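PDB 1HH1: holliday junction resolving enzyme HJC from Sulfolobus solfataricus, which cuts four-way DNA junctions during genetic recombination, using magnesium to place paired nicks in opposing strands that can then be ligated. Local coordinates for residues V96-P101 against E118-D123. Numbering follows the deposited sequence.
Sequences VLKFIP and EIEGLD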
# COMPACT_ATOMS: atom_id res chain seq x y z
N VAL A 96 14.29 21.60 -6.64
CA VAL A 96 14.28 20.13 -6.54
C VAL A 96 13.12 19.68 -5.66
O VAL A 96 12.26 20.45 -5.21
CB VAL A 96 15.62 19.54 -6.06
CG1 VAL A 96 15.80 19.63 -4.55
CG2 VAL A 96 15.84 18.11 -6.53
N LEU A 97 13.06 18.38 -5.45
CA LEU A 97 12.03 17.74 -4.64
C LEU A 97 12.64 17.39 -3.29
O LEU A 97 13.76 16.87 -3.27
CB LEU A 97 11.57 16.49 -5.37
CG LEU A 97 10.18 15.92 -5.22
CD1 LEU A 97 9.14 16.94 -4.78
CD2 LEU A 97 9.76 15.30 -6.56
N LYS A 98 11.97 17.73 -2.20
CA LYS A 98 12.47 17.39 -0.87
C LYS A 98 11.47 16.55 -0.07
O LYS A 98 10.26 16.81 -0.15
CB LYS A 98 12.85 18.65 -0.07
CG LYS A 98 14.21 19.23 -0.44
CD LYS A 98 15.27 18.13 -0.40
CE LYS A 98 16.45 18.43 -1.30
NZ LYS A 98 16.65 17.31 -2.26
N PHE A 99 11.97 15.55 0.67
CA PHE A 99 11.04 14.73 1.44
C PHE A 99 11.34 14.91 2.93
O PHE A 99 12.45 14.71 3.39
CB PHE A 99 11.06 13.24 1.04
CG PHE A 99 10.64 13.08 -0.40
CD1 PHE A 99 9.30 13.00 -0.75
CD2 PHE A 99 11.59 13.04 -1.41
CE1 PHE A 99 8.92 12.90 -2.06
CE2 PHE A 99 11.23 12.95 -2.73
CZ PHE A 99 9.88 12.88 -3.08
N ILE A 100 10.33 15.31 3.69
CA ILE A 100 10.57 15.47 5.14
C ILE A 100 9.91 14.38 5.95
O ILE A 100 8.69 14.23 5.90
CB ILE A 100 10.04 16.87 5.56
CG1 ILE A 100 10.80 17.98 4.78
CG2 ILE A 100 10.28 17.08 7.04
CD1 ILE A 100 9.97 19.24 4.61
N PRO A 101 10.65 13.64 6.75
CA PRO A 101 10.11 12.66 7.68
C PRO A 101 9.06 13.36 8.53
O PRO A 101 9.31 14.44 9.06
CB PRO A 101 11.27 12.11 8.51
CG PRO A 101 12.47 12.68 7.84
CD PRO A 101 12.10 13.81 6.90
N GLU A 118 14.72 25.30 8.33
CA GLU A 118 15.94 24.52 8.44
C GLU A 118 15.83 23.15 7.78
O GLU A 118 16.59 22.81 6.87
CB GLU A 118 16.28 24.35 9.93
N ILE A 119 14.83 22.41 8.22
CA ILE A 119 14.53 21.07 7.74
C ILE A 119 15.16 20.70 6.41
O ILE A 119 16.24 20.07 6.46
CB ILE A 119 13.02 20.73 7.82
CG1 ILE A 119 12.48 20.85 9.25
CG2 ILE A 119 12.80 19.31 7.31
CD1 ILE A 119 11.08 20.33 9.49
N GLU A 120 14.61 20.89 5.22
CA GLU A 120 15.05 20.53 3.90
C GLU A 120 15.05 19.05 3.50
O GLU A 120 15.51 18.69 2.41
CB GLU A 120 16.42 21.09 3.48
CG GLU A 120 16.37 22.03 2.29
CD GLU A 120 16.30 23.49 2.70
OE1 GLU A 120 16.66 23.83 3.85
OE2 GLU A 120 15.88 24.33 1.88
N GLY A 121 14.54 18.15 4.31
CA GLY A 121 14.43 16.74 4.09
C GLY A 121 15.43 16.02 3.21
O GLY A 121 16.65 16.22 3.23
N LEU A 122 15.00 14.94 2.59
CA LEU A 122 15.86 14.10 1.77
C LEU A 122 15.52 14.38 0.32
O LEU A 122 14.36 14.69 0.05
CB LEU A 122 15.52 12.66 2.13
CG LEU A 122 15.55 12.31 3.61
CD1 LEU A 122 14.75 11.04 3.88
CD2 LEU A 122 16.97 12.14 4.12
N ASP A 123 16.48 14.21 -0.57
CA ASP A 123 16.10 14.25 -1.99
C ASP A 123 15.52 12.86 -2.30
O ASP A 123 15.61 11.99 -1.44
CB ASP A 123 17.28 14.63 -2.83
CG ASP A 123 18.53 13.81 -2.84
OD1 ASP A 123 18.53 12.66 -2.35
OD2 ASP A 123 19.58 14.27 -3.37
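A single antiparallel bridge, F99 with L122, ties strand 97-101 of the nuclease-domain sheet to the loop 118-123 that leads into helix 124-139. The pair is hydrogen-bonded in both directions: F99 N reaches L122 O at 2.6 Å, in the L122 carbonyl plane, and L122 N returns to F99 O at 2.7 Å, tilted 21° from the F99 carbonyl plane. Strand 97-101 uses K98 and I100 to bond strand 86-92, so the loop runs along its other edge. G121 brings its CA within 2.9 Å of F99 O, a CA-H...O contact where a side chain would collide with the strand.

I100 and I119 cross at about a right angle. I119 CG2 presses between the two branches of I100, 3.4 Å from CG2 and 3.5 Å from CG1, tighter than usual for carbons, although I119 is poorly ordered. The buried F99 ring turns its CD2 edge to the D123 backbone, 4.0 Å from D123 C, and is covered by I15, L124 and L127. K98, its CG anti to the carbonyl carbon (chi1 -80°), runs CB and CG past E120 O, CB at 3.6 Å; its CA makes a CA-H...O contact with L122 O, and its ammonium is less surely placed. Cut back to an alanine, it would probably leave a gap over the E120 carbonyl.

D123 OD1 caps D126 N, with CG held between the backbone N and the carbonyl carbon (chi1 60°). The two F99-L122 backbone bonds satisfy an N-H and a C=O on each residue beside the buried ring and set the loop against the strand just where helix 124-139 begins.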